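Side-chain contacts in type IV secretion protein Dot (Legionella pneumophila, PDB 6KS5), which acts as a bacterial deubiquitinase, Ceg23, that regulates the association of polyubiquitin with the Legionella phagosome: residues A[121-126]-A[204-209]; A[159-164]-A[199-204]. All coordinates share one frame; numbering follows the deposited sequence.

Contact 1: A[121-126]-A[204-209]; sequences AEMLEG and EGYTLY
M123 reaches across to helix 193-214 and ends between two tyrosines, Y206 and Y209, which stand nearly one helical turn apart. All the touching on its side is done by the last two atoms of the thioether. The chain leaves the backbone with CG anti to N (chi1 -151°) and runs extended through chi2; the bend comes at chi3, 71°, where the methyl swings round the sulfur toward the helix. Against Y206 the methionine lies roughly crosswise, and its methyl meets the ring at the edge, in the ring plane, with CE 3.3 Å from Y206 CE1. Y209 is approached differently. Here the two side chains run at a slant to one another, and M123 CE comes to 3.4 Å from Y209 CE2 at an oblique angle to the ring. The sulfur joins in as a Met-aromatic contact, SD lying 5.3 Å from the centroid of the Y209 ring and 70° off its normal. Since nothing polar is exchanged between the two segments, the contact is apolar and small, though both tyrosines are buried. M123 sits in the loop just after helix 117-122, its backbone hydrogen-bonded to V130 at the start of helix 130-140; Y206 packs on V119 and K120 of helix 117-122, and W201, five residues before Y206 on helix 193-214, also touches M123.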
loop_
_atom_site.group_PDB
_atom_site.type_symbol
_atom_site.label_atom_id
_atom_site.label_comp_id
_atom_site.label_asym_id
_atom_site.label_seq_id
_atom_site.Cartn_x
_atom_site.Cartn_y
_atom_site.Cartn_z
ATOM N N ALA A 121 -12.182 6.277 -13.637
ATOM C CA ALA A 121 -13.089 7.414 -13.731
ATOM C C ALA A 121 -13.697 7.775 -12.380
ATOM O O ALA A 121 -13.870 8.960 -12.077
ATOM C CB ALA A 121 -14.197 7.126 -14.748
ATOM N N GLU A 122 -14.017 6.777 -11.556
ATOM C CA GLU A 122 -14.585 7.040 -10.239
ATOM C C GLU A 122 -13.580 7.659 -9.275
ATOM O O GLU A 122 -13.989 8.148 -8.214
ATOM C CB GLU A 122 -15.147 5.748 -9.640
ATOM N N MET A 123 -12.292 7.655 -9.615
ATOM C CA MET A 123 -11.255 8.192 -8.745
ATOM C C MET A 123 -11.022 9.678 -8.945
ATOM O O MET A 123 -10.186 10.261 -8.249
ATOM C CB MET A 123 -9.941 7.447 -8.959
ATOM C CG MET A 123 -9.080 7.408 -7.722
ATOM S SD MET A 123 -7.968 6.008 -7.753
ATOM C CE MET A 123 -6.845 6.505 -9.021
ATOM N N LEU A 124 -11.728 10.300 -9.877
ATOM C CA LEU A 124 -11.573 11.727 -10.093
ATOM C C LEU A 124 -12.580 12.552 -9.314
ATOM O O LEU A 124 -12.298 13.715 -9.001
ATOM C CB LEU A 124 -11.698 12.049 -11.583
ATOM C CG LEU A 124 -10.632 11.401 -12.466
ATOM C CD1 LEU A 124 -11.235 11.022 -13.803
ATOM C CD2 LEU A 124 -9.448 12.337 -12.645
ATOM N N GLU A 125 -13.734 11.984 -8.983
ATOM C CA GLU A 125 -14.762 12.731 -8.283
ATOM C C GLU A 125 -14.591 12.564 -6.773
ATOM O O GLU A 125 -13.702 11.856 -6.291
ATOM C CB GLU A 125 -16.152 12.289 -8.748
ATOM C CG GLU A 125 -16.204 11.677 -10.152
ATOM C CD GLU A 125 -16.114 12.706 -11.277
ATOM O OE1 GLU A 125 -16.164 12.293 -12.457
ATOM O OE2 GLU A 125 -15.997 13.922 -10.994
ATOM N N GLY A 126 -15.446 13.239 -6.016
ATOM C CA GLY A 126 -15.401 13.184 -4.572
ATOM C C GLY A 126 -14.566 14.303 -3.973
ATOM O O GLY A 126 -13.709 14.902 -4.622
ATOM N N GLU A 204 -2.002 9.233 -19.287
ATOM C CA GLU A 204 -0.889 8.597 -18.596
ATOM C C GLU A 204 -0.868 8.804 -17.091
ATOM O O GLU A 204 -0.022 8.196 -16.432
ATOM C CB GLU A 204 0.446 9.083 -19.183
ATOM C CG GLU A 204 0.512 10.580 -19.422
ATOM C CD GLU A 204 1.932 11.064 -19.623
ATOM O OE1 GLU A 204 2.828 10.572 -18.901
ATOM O OE2 GLU A 204 2.150 11.933 -20.501
ATOM N N GLY A 205 -1.750 9.626 -16.520
ATOM C CA GLY A 205 -1.685 9.885 -15.090
ATOM C C GLY A 205 -2.097 8.689 -14.251
ATOM O O GLY A 205 -1.441 8.361 -13.256
ATOM N N TYR A 206 -3.184 8.018 -14.642
ATOM C CA TYR A 206 -3.683 6.877 -13.882
ATOM C C TYR A 206 -2.678 5.734 -13.864
ATOM O O TYR A 206 -2.445 5.127 -12.811
ATOM C CB TYR A 206 -5.012 6.398 -14.468
ATOM C CG TYR A 206 -5.687 5.288 -13.689
ATOM C CD1 TYR A 206 -5.986 5.445 -12.344
ATOM C CD2 TYR A 206 -6.046 4.093 -14.301
ATOM C CE1 TYR A 206 -6.610 4.445 -11.629
ATOM C CE2 TYR A 206 -6.674 3.086 -13.590
ATOM C CZ TYR A 206 -6.956 3.275 -12.252
ATOM O OH TYR A 206 -7.580 2.294 -11.516
ATOM N N THR A 207 -2.074 5.417 -15.015
ATOM C CA THR A 207 -1.146 4.292 -15.043
ATOM C C THR A 207 0.118 4.609 -14.254
ATOM O O THR A 207 0.629 3.750 -13.530
ATOM C CB THR A 207 -0.811 3.890 -16.484
ATOM O OG1 THR A 207 0.150 4.793 -17.040
ATOM C CG2 THR A 207 -2.067 3.878 -17.353
ATOM N N LEU A 208 0.619 5.846 -14.355
ATOM C CA LEU A 208 1.755 6.260 -13.533
ATOM C C LEU A 208 1.457 6.073 -12.052
ATOM O O LEU A 208 2.333 5.682 -11.268
ATOM C CB LEU A 208 2.092 7.723 -13.804
ATOM C CG LEU A 208 2.928 8.101 -15.018
ATOM C CD1 LEU A 208 2.913 9.604 -15.157
ATOM C CD2 LEU A 208 4.345 7.586 -14.867
ATOM N N TYR A 209 0.219 6.350 -11.657
ATOM C CA TYR A 209 -0.190 6.163 -10.274
ATOM C C TYR A 209 -0.126 4.697 -9.880
ATOM O O TYR A 209 0.383 4.356 -8.804
ATOM C CB TYR A 209 -1.596 6.718 -10.106
ATOM C CG TYR A 209 -2.170 6.660 -8.717
ATOM C CD1 TYR A 209 -1.498 7.203 -7.632
ATOM C CD2 TYR A 209 -3.414 6.093 -8.501
ATOM C CE1 TYR A 209 -2.053 7.168 -6.370
ATOM C CE2 TYR A 209 -3.970 6.053 -7.253
ATOM C CZ TYR A 209 -3.293 6.589 -6.191
ATOM O OH TYR A 209 -3.875 6.533 -4.944
#

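Contact 2: A[159-164]-A[199-204]; sequences EANEAF and NYWDAE
F164 and Y200 lie flat on one another in an offset stack. The ring planes are 3° from parallel and the centroids 3.9 Å apart, with F164 CD2 at 3.4 Å from Y200 CD2. Both residues set CG anti to the backbone N, which sends each ring out toward the other helix, and the two side chains overlap while pointing opposite ways. Each ring thereby comes under the other residue's CB, giving a reciprocal pair of CH-pi contacts: F164 CB is 3.6 Å from the centroid of the Y200 ring, and Y200 CB is 3.8 Å from that of F164.

In the fold this is helix-to-helix packing within an alpha-helical part of the chain. Helix 193-214, which widens into a pi-type turn at 201-204, supplies Y200 and W201, while the other side is the junction between helices 155-160 and 162-173, where N161 is the one residue separating them.

The hydrogen bonding belongs to N161. Y200 OH donates to N161 OD1 over 2.8 Å, in the carbonyl plane and on a lone pair, with a C=O...donor angle of 109°. The amide stands almost upright to the tyrosine ring, its plane turned by 85°, and approaches at the ring's hydroxyl edge. Its other end is held too: N161 ND2 bonds to the carbonyl oxygen of L157, one turn back, so both polar atoms of this buried amide have partners and its rotation is probably fixed.

A looser van der Waals contact brings in W201. N161 ND2 sits at the edge of the indole, in its plane, 3.8 Å from W201 CZ3. The indole nitrogen faces another helix, with W201 NE1 bonded to the carbonyl oxygen of K120.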
loop_
_atom_site.group_PDB
_atom_site.type_symbol
_atom_site.label_atom_id
_atom_site.label_comp_id
_atom_site.label_asym_id
_atom_site.label_seq_id
_atom_site.Cartn_x
_atom_site.Cartn_y
_atom_site.Cartn_z
ATOM N N GLU A 159 3.379 12.071 -5.648
ATOM C CA GLU A 159 4.701 11.665 -6.111
ATOM C C GLU A 159 4.644 11.030 -7.493
ATOM O O GLU A 159 5.534 11.256 -8.320
ATOM C CB GLU A 159 5.339 10.703 -5.114
ATOM C CG GLU A 159 6.383 11.365 -4.244
ATOM C CD GLU A 159 7.463 10.404 -3.781
ATOM O OE1 GLU A 159 8.310 10.814 -2.957
ATOM O OE2 GLU A 159 7.459 9.237 -4.233
ATOM N N ALA A 160 3.605 10.239 -7.766
ATOM C CA ALA A 160 3.503 9.588 -9.066
ATOM C C ALA A 160 3.384 10.612 -10.189
ATOM O O ALA A 160 4.017 10.460 -11.240
ATOM C CB ALA A 160 2.312 8.630 -9.081
ATOM N N ASN A 161 2.591 11.665 -9.983
ATOM C CA ASN A 161 2.368 12.698 -10.991
ATOM C C ASN A 161 3.107 13.989 -10.654
ATOM O O ASN A 161 2.613 15.090 -10.909
ATOM C CB ASN A 161 0.880 12.977 -11.166
ATOM C CG ASN A 161 0.051 11.717 -11.196
ATOM O OD1 ASN A 161 -0.009 11.020 -12.206
ATOM N ND2 ASN A 161 -0.596 11.412 -10.076
ATOM N N GLU A 162 4.311 13.864 -10.091
ATOM C CA GLU A 162 5.063 15.041 -9.668
ATOM C C GLU A 162 5.379 15.960 -10.841
ATOM O O GLU A 162 5.265 17.186 -10.728
ATOM C CB GLU A 162 6.353 14.614 -8.974
ATOM C CG GLU A 162 7.176 15.766 -8.413
ATOM C CD GLU A 162 7.837 15.412 -7.096
ATOM O OE1 GLU A 162 7.220 14.649 -6.322
ATOM O OE2 GLU A 162 8.963 15.892 -6.829
ATOM N N ALA A 163 5.783 15.385 -11.978
ATOM C CA ALA A 163 6.199 16.205 -13.111
ATOM C C ALA A 163 5.040 17.028 -13.656
ATOM O O ALA A 163 5.188 18.229 -13.907
ATOM C CB ALA A 163 6.797 15.321 -14.202
ATOM N N PHE A 164 3.874 16.405 -13.839
ATOM C CA PHE A 164 2.728 17.143 -14.361
ATOM C C PHE A 164 2.233 18.174 -13.355
ATOM O O PHE A 164 1.829 19.277 -13.739
ATOM C CB PHE A 164 1.605 16.178 -14.742
ATOM C CG PHE A 164 0.280 16.851 -14.984
ATOM C CD1 PHE A 164 -0.027 17.376 -16.227
ATOM C CD2 PHE A 164 -0.656 16.963 -13.965
ATOM C CE1 PHE A 164 -1.241 17.998 -16.450
ATOM C CE2 PHE A 164 -1.869 17.585 -14.181
ATOM C CZ PHE A 164 -2.162 18.101 -15.424
ATOM N N ASN A 199 -7.570 15.029 -19.010
ATOM C CA ASN A 199 -6.800 14.669 -20.196
ATOM C C ASN A 199 -5.451 14.077 -19.818
ATOM O O ASN A 199 -4.949 13.172 -20.496
ATOM C CB ASN A 199 -6.601 15.888 -21.093
ATOM C CG ASN A 199 -7.824 16.214 -21.909
ATOM O OD1 ASN A 199 -8.678 15.359 -22.139
ATOM N ND2 ASN A 199 -7.910 17.457 -22.366
ATOM N N TYR A 200 -4.835 14.594 -18.754
ATOM C CA TYR A 200 -3.597 14.001 -18.269
ATOM C C TYR A 200 -3.863 12.648 -17.632
ATOM O O TYR A 200 -3.107 11.693 -17.847
ATOM C CB TYR A 200 -2.918 14.934 -17.271
ATOM C CG TYR A 200 -1.820 14.265 -16.486
ATOM C CD1 TYR A 200 -0.639 13.894 -17.101
ATOM C CD2 TYR A 200 -1.964 14.000 -15.127
ATOM C CE1 TYR A 200 0.372 13.282 -16.393
ATOM C CE2 TYR A 200 -0.954 13.385 -14.405
ATOM C CZ TYR A 200 0.213 13.028 -15.046
ATOM O OH TYR A 200 1.234 12.416 -14.353
ATOM N N TRP A 201 -4.959 12.546 -16.875
ATOM C CA TRP A 201 -5.244 11.348 -16.093
ATOM C C TRP A 201 -5.513 10.145 -16.989
ATOM O O TRP A 201 -4.879 9.093 -16.842
ATOM C CB TRP A 201 -6.438 11.606 -15.175
ATOM C CG TRP A 201 -6.636 10.544 -14.158
ATOM C CD1 TRP A 201 -7.660 9.647 -14.096
ATOM C CD2 TRP A 201 -5.784 10.261 -13.048
ATOM N NE1 TRP A 201 -7.497 8.821 -13.013
ATOM C CE2 TRP A 201 -6.348 9.177 -12.355
ATOM C CE3 TRP A 201 -4.596 10.821 -12.573
ATOM C CZ2 TRP A 201 -5.768 8.646 -11.206
ATOM C CZ3 TRP A 201 -4.016 10.289 -11.437
ATOM C CH2 TRP A 201 -4.605 9.212 -10.761
ATOM N N ASP A 202 -6.466 10.279 -17.919
ATOM C CA ASP A 202 -6.847 9.146 -18.754
ATOM C C ASP A 202 -5.753 8.760 -19.733
ATOM O O ASP A 202 -5.751 7.626 -20.226
ATOM C CB ASP A 202 -8.131 9.446 -19.526
ATOM C CG ASP A 202 -9.342 9.599 -18.620
ATOM O OD1 ASP A 202 -9.474 8.845 -17.624
ATOM O OD2 ASP A 202 -10.176 10.480 -18.918
ATOM N N ALA A 203 -4.830 9.672 -20.034
ATOM C CA ALA A 203 -3.761 9.338 -20.966
ATOM C C ALA A 203 -2.644 8.588 -20.258
ATOM O O ALA A 203 -2.365 7.426 -20.576
ATOM C CB ALA A 203 -3.222 10.604 -21.642
ATOM N N GLU A 204 -2.002 9.233 -19.287
ATOM C CA GLU A 204 -0.889 8.597 -18.596
ATOM C C GLU A 204 -0.868 8.804 -17.091
ATOM O O GLU A 204 -0.022 8.196 -16.432
ATOM C CB GLU A 204 0.446 9.083 -19.183
ATOM C CG GLU A 204 0.512 10.580 -19.422
ATOM C CD GLU A 204 1.932 11.064 -19.623
ATOM O OE1 GLU A 204 2.828 10.572 -18.901
ATOM O OE2 GLU A 204 2.150 11.933 -20.501
#

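Contacts 1 and 2 occupy consecutive parts of helix 193-214, share E204, and have centres about 9 Å apart. The helix backbone joins them: G205 N lies 2.8 Å from Y200 O and Y206 N 3.0 Å from W201 O, probable hydrogen bonds that each span five residues, in keeping with the pi-type turn at 201-204. Side chains also meet, among them W201, whose CZ2 is 3.2 Å from M123 CE while its ring meets that of Y206. Helix 193-214 is thus packed against the loop that follows helix 117-122 through contact 1 and against the junction at N161 through contact 2. Along the sequence, both segments of contact 2 fall between 121 and 209.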